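Local atomic coordinates of dTDP-4-dehydrorhamnose 3,5-epimerase (Elizabethkingia anophelis NUHP1, PDB entry 6C46), a protein that probably catalyses epimerisation at the 3 and 5 positions of the sugar of dTDP-4-dehydro-6-deoxy-alpha-D-glucose, giving dTDP-4-dehydro-beta-L-rhamnose for dTDP-L-rhamnose biosynthesis. Residues Thr14-Pro24 and Lys116-Phe125; Ser62-His70 and Ile167-Asp178. All coordinates share one frame; numbering follows the deposited sequence.

The two contacts sit in the two main antiparallel sheets of this cupin-family epimerase, each joining parts of the chain more than 90 residues apart, and so illustrate how such a fold is built. Along the chain their segments alternate: 14-24, 62-70, 116-125, then 167-178. Contact 1 joins neighbouring strands 20-23 and 118-121 of the six-stranded sheet. Contact 2 lays the C-terminal part of the chain against strand 66-72 of the five-stranded sheet, which carries the predicted proton acceptor. Their centres lie about 22 Å apart, and although their nearest atoms approach to about 4 Å, they do not touch. Segment 116-125 of contact 1 runs directly into strand 125-131, the sheet neighbour of H70's strand.

Contact 1: Thr14-Pro24 and Lys116-Phe125; sequences TPLKDCYIIEP and KLQFYVPRGF
Y20, I21 and I22 pair with Y120, F119 and Q118 in an antiparallel ladder whose strand axes approach to 4.7 Å at 152°; Y20-Y120 and I22-Q118 are hydrogen-bonded pairs flanking the non-hydrogen-bonded pair I21-F119. The bonds are uneven: Y120 N reaches Y20 O at 2.8 Å and almost straight, whereas Y20 N meets Y120 O at 3.3 Å. On the face carrying I21 and F119, C19 turns its sulfur anti to the backbone N (chi1 174°), which brings SG obliquely against the F119 ring, 4.1 Å from its centroid, a Cys sulfur-aromatic contact nearest CE2 and CZ. Further along, L117 CD2 packs against I21 CG2. These two strands are neighbours in the six-stranded sheet of the cupin fold, with 10-13 beyond one and 80-86 beyond the other; F119 and I21 both rest on M109 of the facing sheet. The opposite face holds I22 and Q118, where I22 CG2 lies 3.7 Å from Q118 NE2. That amide nitrogen donates to K37 O and to a water 2.7 Å from I22 O. Where the ladder gives way to turns, L16 CD1 meets the edge of the F125 ring at CE2, 3.7 Å away, while P122 CD covers one ring face. D18 O, buried against P122 CG and lying near the plane of the Y120 ring at its edge, has no hydrogen-bonding partner in the model.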
# COMPACT_ATOMS: atom_id res chain seq x y z
N THR A 14 -7.98 -20.70 -2.19
CA THR A 14 -9.12 -20.73 -1.28
C THR A 14 -10.25 -21.51 -1.94
O THR A 14 -10.14 -21.89 -3.11
CB THR A 14 -9.62 -19.31 -0.94
OG1 THR A 14 -10.30 -18.77 -2.07
CG2 THR A 14 -8.44 -18.41 -0.58
N PRO A 15 -11.35 -21.78 -1.23
CA PRO A 15 -12.48 -22.48 -1.87
C PRO A 15 -13.19 -21.67 -2.95
O PRO A 15 -14.08 -22.22 -3.60
CB PRO A 15 -13.43 -22.78 -0.70
CG PRO A 15 -12.56 -22.74 0.54
CD PRO A 15 -11.53 -21.69 0.24
N LEU A 16 -12.87 -20.38 -3.15
CA LEU A 16 -13.57 -19.59 -4.16
C LEU A 16 -12.67 -19.42 -5.38
O LEU A 16 -11.49 -19.10 -5.24
CB LEU A 16 -14.00 -18.23 -3.60
CG LEU A 16 -14.82 -18.27 -2.29
CD1 LEU A 16 -15.29 -16.87 -1.91
CD2 LEU A 16 -16.01 -19.21 -2.40
N LYS A 17 -13.22 -19.65 -6.57
CA LYS A 17 -12.40 -19.59 -7.78
C LYS A 17 -11.81 -18.21 -7.95
O LYS A 17 -12.53 -17.21 -7.89
CB LYS A 17 -13.22 -19.93 -9.01
CG LYS A 17 -12.38 -20.07 -10.29
CD LYS A 17 -13.27 -20.42 -11.51
CE LYS A 17 -14.17 -19.26 -11.89
NZ LYS A 17 -14.91 -19.53 -13.14
N ASP A 18 -10.50 -18.15 -8.25
CA ASP A 18 -9.72 -16.95 -8.54
C ASP A 18 -9.48 -16.10 -7.31
O ASP A 18 -8.91 -15.01 -7.44
CB ASP A 18 -10.37 -16.05 -9.60
CG ASP A 18 -10.64 -16.78 -10.92
OD1 ASP A 18 -9.70 -17.41 -11.44
OD2 ASP A 18 -11.77 -16.71 -11.43
N CYS A 19 -9.89 -16.54 -6.14
CA CYS A 19 -9.71 -15.78 -4.92
C CYS A 19 -8.53 -16.38 -4.15
O CYS A 19 -8.55 -17.58 -3.83
CB CYS A 19 -11.04 -15.81 -4.14
SG CYS A 19 -11.08 -15.09 -2.51
N TYR A 20 -7.50 -15.57 -3.87
CA TYR A 20 -6.24 -16.10 -3.35
C TYR A 20 -5.78 -15.33 -2.12
O TYR A 20 -6.07 -14.14 -1.96
CB TYR A 20 -5.08 -16.04 -4.38
CG TYR A 20 -5.40 -16.83 -5.61
CD1 TYR A 20 -5.34 -18.23 -5.60
CD2 TYR A 20 -5.78 -16.20 -6.79
CE1 TYR A 20 -5.68 -18.97 -6.72
CE2 TYR A 20 -6.10 -16.93 -7.91
CZ TYR A 20 -6.05 -18.30 -7.88
OH TYR A 20 -6.38 -19.01 -9.00
N ILE A 21 -5.02 -16.02 -1.29
CA ILE A 21 -4.27 -15.43 -0.19
C ILE A 21 -2.83 -15.23 -0.66
O ILE A 21 -2.20 -16.17 -1.15
CB ILE A 21 -4.32 -16.33 1.05
CG1 ILE A 21 -5.76 -16.50 1.53
CG2 ILE A 21 -3.40 -15.76 2.19
CD1 ILE A 21 -5.93 -17.72 2.44
N ILE A 22 -2.29 -14.03 -0.48
CA ILE A 22 -0.87 -13.79 -0.74
C ILE A 22 -0.14 -13.95 0.58
O ILE A 22 -0.33 -13.16 1.51
CB ILE A 22 -0.59 -12.41 -1.32
CG1 ILE A 22 -1.50 -12.15 -2.51
CG2 ILE A 22 0.93 -12.31 -1.68
CD1 ILE A 22 -1.15 -10.89 -3.32
N GLU A 23 0.70 -14.98 0.67
CA GLU A 23 1.54 -15.21 1.84
C GLU A 23 2.91 -14.62 1.58
O GLU A 23 3.55 -15.00 0.59
CB GLU A 23 1.66 -16.70 2.13
CG GLU A 23 2.68 -17.06 3.22
CD GLU A 23 2.75 -18.57 3.47
OE1 GLU A 23 1.72 -19.24 3.29
OE2 GLU A 23 3.83 -19.08 3.82
N PRO A 24 3.40 -13.73 2.43
CA PRO A 24 4.67 -13.05 2.15
C PRO A 24 5.87 -13.92 2.50
O PRO A 24 5.81 -14.79 3.36
CB PRO A 24 4.60 -11.83 3.07
CG PRO A 24 3.95 -12.41 4.32
CD PRO A 24 2.90 -13.42 3.79
N LYS A 116 0.41 -10.32 8.30
CA LYS A 116 0.89 -9.72 7.05
C LYS A 116 0.23 -10.32 5.81
O LYS A 116 0.71 -10.11 4.68
CB LYS A 116 2.41 -9.84 6.93
CG LYS A 116 3.16 -9.30 8.14
CD LYS A 116 4.69 -9.51 7.97
CE LYS A 116 5.47 -9.15 9.23
NZ LYS A 116 5.14 -9.99 10.40
N LEU A 117 -0.88 -11.02 5.98
CA LEU A 117 -1.54 -11.63 4.83
C LEU A 117 -2.28 -10.60 3.98
O LEU A 117 -2.77 -9.57 4.47
CB LEU A 117 -2.53 -12.70 5.30
CG LEU A 117 -1.89 -13.91 6.02
CD1 LEU A 117 -2.95 -14.93 6.55
CD2 LEU A 117 -0.91 -14.60 5.08
N GLN A 118 -2.40 -10.90 2.69
CA GLN A 118 -3.28 -10.15 1.81
C GLN A 118 -4.28 -11.11 1.18
O GLN A 118 -3.98 -12.28 0.96
CB GLN A 118 -2.52 -9.47 0.69
CG GLN A 118 -1.46 -8.48 1.18
CD GLN A 118 -0.53 -8.17 0.04
OE1 GLN A 118 -0.79 -7.26 -0.73
NE2 GLN A 118 0.52 -8.99 -0.12
N PHE A 119 -5.44 -10.57 0.84
CA PHE A 119 -6.57 -11.36 0.34
C PHE A 119 -6.97 -10.73 -0.99
O PHE A 119 -7.25 -9.52 -1.03
CB PHE A 119 -7.70 -11.32 1.37
CG PHE A 119 -8.87 -12.24 1.08
CD1 PHE A 119 -10.16 -11.87 1.48
CD2 PHE A 119 -8.70 -13.48 0.49
CE1 PHE A 119 -11.25 -12.73 1.28
CE2 PHE A 119 -9.78 -14.32 0.28
CZ PHE A 119 -11.07 -13.94 0.67
N TYR A 120 -6.92 -11.50 -2.07
CA TYR A 120 -7.27 -11.01 -3.40
C TYR A 120 -8.70 -11.44 -3.72
O TYR A 120 -8.97 -12.64 -3.81
CB TYR A 120 -6.33 -11.52 -4.49
CG TYR A 120 -6.83 -11.16 -5.89
CD1 TYR A 120 -6.71 -9.86 -6.37
CD2 TYR A 120 -7.46 -12.11 -6.71
CE1 TYR A 120 -7.19 -9.51 -7.63
CE2 TYR A 120 -7.95 -11.76 -7.99
CZ TYR A 120 -7.80 -10.46 -8.43
OH TYR A 120 -8.27 -10.08 -9.67
N VAL A 121 -9.59 -10.47 -3.90
CA VAL A 121 -11.02 -10.64 -4.14
C VAL A 121 -11.29 -10.23 -5.59
O VAL A 121 -11.20 -9.03 -5.92
CB VAL A 121 -11.85 -9.78 -3.18
CG1 VAL A 121 -13.32 -10.05 -3.39
CG2 VAL A 121 -11.46 -10.03 -1.71
N PRO A 122 -11.61 -11.15 -6.49
CA PRO A 122 -11.77 -10.80 -7.91
C PRO A 122 -12.96 -9.88 -8.15
O PRO A 122 -13.87 -9.75 -7.33
CB PRO A 122 -12.03 -12.16 -8.59
CG PRO A 122 -11.53 -13.21 -7.58
CD PRO A 122 -11.74 -12.60 -6.22
N ARG A 123 -12.98 -9.26 -9.34
CA ARG A 123 -14.19 -8.64 -9.84
C ARG A 123 -15.32 -9.68 -9.88
O ARG A 123 -15.08 -10.84 -10.20
CB ARG A 123 -13.98 -8.11 -11.26
CG ARG A 123 -12.97 -6.94 -11.33
CD ARG A 123 -12.96 -6.31 -12.72
NE ARG A 123 -11.97 -5.22 -12.77
CZ ARG A 123 -11.87 -4.37 -13.79
NH1 ARG A 123 -12.71 -4.50 -14.82
NH2 ARG A 123 -10.95 -3.40 -13.76
N GLY A 124 -16.54 -9.22 -9.61
CA GLY A 124 -17.72 -10.08 -9.55
C GLY A 124 -17.99 -10.67 -8.18
O GLY A 124 -18.91 -11.50 -8.03
N PHE A 125 -17.20 -10.31 -7.19
CA PHE A 125 -17.39 -10.74 -5.81
C PHE A 125 -17.96 -9.59 -5.02
O PHE A 125 -17.81 -8.42 -5.39
CB PHE A 125 -16.05 -11.14 -5.16
CG PHE A 125 -15.56 -12.52 -5.55
CD1 PHE A 125 -15.32 -12.85 -6.88
CD2 PHE A 125 -15.33 -13.48 -4.57
CE1 PHE A 125 -14.84 -14.14 -7.23
CE2 PHE A 125 -14.85 -14.76 -4.91
CZ PHE A 125 -14.63 -15.09 -6.25
O HOH W 1 1.04 -10.84 1.91

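Contact 2: Ser62-His70 and Ile167-Asp178; sequences SYGVLRGLH and IPEADMILSEKD
At the predicted active site of this cupin, H70, the probable proton acceptor, forms a His-carboxylate hydrogen bond with D178 in the first turn of the short helix 176-179. H70 NE2 donates to D178 OD1 at 2.7 Å, with the oxygen almost in the ring plane and approached on its syn side. The ring and carboxylate planes are turned 43° apart. The other oxygen, OD2, is reached from above the carboxylate plane by G68 N at 3.1 Å and also takes a bond from a water held by L66 O and S175 N, so several contacts fix the rotation of the group that positions the histidine. The helix begins with an N-cap: S175 OG, placed between its own backbone N and carbonyl carbon (chi1 68°), accepts from D178 N. Upstream, a single backbone bridge couples V65 to I173: I173 N donates to G64 O at 2.8 Å, and L66 N returns a nearly straight bond to I173 O at 3.0 Å. L66 lies side by side with both M172 and L174, its CD1 against M172 SD and its CD2 against L174 CD2. At the far end Y63 OH donates to D171 OD2 at 2.6 Å, on the anti side of the carboxylate, and I167 CD1 sits against G64 CA. Strand 66-72 is flanked in its sheet by 125-131 and 151-153; L66 and I167 both lean on V130 of the former, and at the 62-65 turn V65 packs on R31 of the second subunit.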
# COMPACT_ATOMS: atom_id res chain seq x y z
N SER A 62 -13.34 1.09 14.75
CA SER A 62 -13.26 0.53 16.09
C SER A 62 -13.88 -0.86 16.14
O SER A 62 -14.58 -1.28 15.22
CB SER A 62 -13.94 1.46 17.10
OG SER A 62 -13.39 2.76 17.00
N TYR A 63 -13.61 -1.56 17.26
CA TYR A 63 -14.09 -2.93 17.48
C TYR A 63 -15.57 -3.08 17.11
O TYR A 63 -16.42 -2.31 17.55
CB TYR A 63 -13.90 -3.33 18.95
CG TYR A 63 -14.63 -4.62 19.25
CD1 TYR A 63 -15.78 -4.64 20.04
CD2 TYR A 63 -14.21 -5.81 18.66
CE1 TYR A 63 -16.47 -5.84 20.27
CE2 TYR A 63 -14.89 -6.99 18.87
CZ TYR A 63 -16.01 -7.01 19.67
OH TYR A 63 -16.65 -8.22 19.86
N GLY A 64 -15.86 -4.09 16.30
CA GLY A 64 -17.24 -4.44 16.00
C GLY A 64 -17.82 -3.73 14.80
O GLY A 64 -18.88 -4.13 14.31
N VAL A 65 -17.15 -2.69 14.31
CA VAL A 65 -17.58 -2.08 13.07
C VAL A 65 -17.52 -3.12 11.97
O VAL A 65 -16.48 -3.78 11.76
CB VAL A 65 -16.73 -0.85 12.75
CG1 VAL A 65 -16.97 -0.41 11.29
CG2 VAL A 65 -17.10 0.31 13.75
N LEU A 66 -18.64 -3.31 11.28
CA LEU A 66 -18.78 -4.30 10.22
C LEU A 66 -19.27 -3.56 8.97
O LEU A 66 -20.29 -2.88 9.02
CB LEU A 66 -19.77 -5.39 10.64
CG LEU A 66 -19.84 -6.71 9.83
CD1 LEU A 66 -20.53 -7.76 10.66
CD2 LEU A 66 -20.55 -6.53 8.50
N ARG A 67 -18.50 -3.65 7.88
CA ARG A 67 -18.82 -2.97 6.63
C ARG A 67 -19.00 -4.01 5.52
O ARG A 67 -18.11 -4.83 5.31
CB ARG A 67 -17.71 -1.98 6.23
CG ARG A 67 -17.47 -0.88 7.28
CD ARG A 67 -17.98 0.47 6.80
NE ARG A 67 -17.69 1.56 7.73
CZ ARG A 67 -18.60 2.19 8.45
NH1 ARG A 67 -19.88 1.84 8.35
NH2 ARG A 67 -18.25 3.17 9.28
N GLY A 68 -20.12 -3.96 4.81
CA GLY A 68 -20.34 -4.86 3.68
C GLY A 68 -21.78 -5.35 3.60
O GLY A 68 -22.61 -4.87 4.38
N LEU A 69 -22.10 -6.25 2.67
CA LEU A 69 -21.21 -6.72 1.63
C LEU A 69 -21.34 -5.78 0.44
O LEU A 69 -22.45 -5.49 0.04
CB LEU A 69 -21.58 -8.17 1.23
CG LEU A 69 -21.40 -9.16 2.38
CD1 LEU A 69 -22.26 -10.41 2.17
CD2 LEU A 69 -19.89 -9.52 2.52
N HIS A 70 -20.21 -5.32 -0.12
CA HIS A 70 -20.22 -4.25 -1.12
C HIS A 70 -19.57 -4.70 -2.42
O HIS A 70 -18.67 -5.54 -2.43
CB HIS A 70 -19.45 -3.01 -0.63
CG HIS A 70 -20.01 -2.40 0.62
ND1 HIS A 70 -19.23 -1.73 1.53
CD2 HIS A 70 -21.28 -2.34 1.08
CE1 HIS A 70 -20.00 -1.29 2.52
NE2 HIS A 70 -21.25 -1.64 2.27
N ILE A 167 -17.89 -12.39 15.75
CA ILE A 167 -18.08 -11.71 17.03
C ILE A 167 -19.55 -11.78 17.42
O ILE A 167 -20.39 -12.11 16.57
CB ILE A 167 -17.57 -10.26 16.97
CG1 ILE A 167 -18.49 -9.42 16.08
CG2 ILE A 167 -16.09 -10.25 16.48
CD1 ILE A 167 -18.19 -7.92 16.10
N PRO A 168 -19.91 -11.50 18.67
CA PRO A 168 -21.33 -11.53 19.06
C PRO A 168 -22.12 -10.52 18.25
O PRO A 168 -21.64 -9.42 17.96
CB PRO A 168 -21.30 -11.16 20.55
CG PRO A 168 -19.93 -11.53 21.00
CD PRO A 168 -19.04 -11.25 19.84
N GLU A 169 -23.34 -10.91 17.88
CA GLU A 169 -24.18 -10.03 17.07
C GLU A 169 -24.46 -8.70 17.75
O GLU A 169 -24.54 -7.67 17.09
CB GLU A 169 -25.48 -10.75 16.70
CG GLU A 169 -25.28 -11.92 15.76
CD GLU A 169 -26.58 -12.64 15.43
OE1 GLU A 169 -27.62 -12.32 16.04
OE2 GLU A 169 -26.55 -13.52 14.56
N ALA A 170 -24.60 -8.71 19.08
CA ALA A 170 -24.84 -7.46 19.81
C ALA A 170 -23.66 -6.50 19.71
O ALA A 170 -23.82 -5.30 19.98
CB ALA A 170 -25.14 -7.76 21.28
N ASP A 171 -22.46 -7.01 19.38
CA ASP A 171 -21.28 -6.15 19.25
C ASP A 171 -21.14 -5.50 17.88
O ASP A 171 -20.33 -4.58 17.74
CB ASP A 171 -19.99 -6.96 19.51
CG ASP A 171 -19.85 -7.42 20.93
OD1 ASP A 171 -20.72 -7.08 21.75
OD2 ASP A 171 -18.86 -8.11 21.25
N MET A 172 -21.90 -5.93 16.88
CA MET A 172 -21.70 -5.44 15.52
C MET A 172 -22.27 -4.03 15.37
O MET A 172 -23.36 -3.73 15.86
CB MET A 172 -22.33 -6.39 14.50
CG MET A 172 -21.76 -7.78 14.54
SD MET A 172 -22.78 -8.94 13.60
CE MET A 172 -21.94 -10.50 13.92
N ILE A 173 -21.51 -3.17 14.70
CA ILE A 173 -21.91 -1.80 14.43
C ILE A 173 -22.05 -1.63 12.92
O ILE A 173 -21.06 -1.75 12.19
CB ILE A 173 -20.88 -0.80 15.00
CG1 ILE A 173 -20.74 -1.00 16.51
CG2 ILE A 173 -21.27 0.62 14.63
CD1 ILE A 173 -19.59 -0.21 17.12
N LEU A 174 -23.26 -1.35 12.45
CA LEU A 174 -23.56 -1.29 11.03
C LEU A 174 -24.12 0.06 10.64
O LEU A 174 -24.93 0.64 11.38
CB LEU A 174 -24.58 -2.37 10.64
CG LEU A 174 -23.98 -3.75 10.78
CD1 LEU A 174 -24.89 -4.58 11.64
CD2 LEU A 174 -23.72 -4.35 9.40
N SER A 175 -23.71 0.56 9.48
CA SER A 175 -24.30 1.77 8.94
C SER A 175 -25.77 1.52 8.59
O SER A 175 -26.21 0.37 8.46
CB SER A 175 -23.53 2.21 7.70
OG SER A 175 -23.72 1.28 6.64
N GLU A 176 -26.54 2.61 8.46
CA GLU A 176 -27.94 2.45 8.05
C GLU A 176 -28.03 1.76 6.69
O GLU A 176 -28.89 0.90 6.48
CB GLU A 176 -28.65 3.81 8.02
N LYS A 177 -27.17 2.15 5.75
CA LYS A 177 -27.17 1.51 4.44
C LYS A 177 -26.91 0.01 4.56
O LYS A 177 -27.65 -0.80 4.00
CB LYS A 177 -26.12 2.15 3.52
N ASP A 178 -25.89 -0.38 5.33
CA ASP A 178 -25.61 -1.81 5.42
C ASP A 178 -26.69 -2.55 6.18
O ASP A 178 -26.96 -3.73 5.88
CB ASP A 178 -24.22 -2.03 6.03
CG ASP A 178 -23.10 -1.60 5.07
OD1 ASP A 178 -23.40 -1.37 3.87
OD2 ASP A 178 -21.93 -1.48 5.51
O HOH W 2 -18.87 -3.05 19.36
O HOH W 3 -21.55 -0.87 8.06
O HOH W 4 -25.23 -5.45 4.65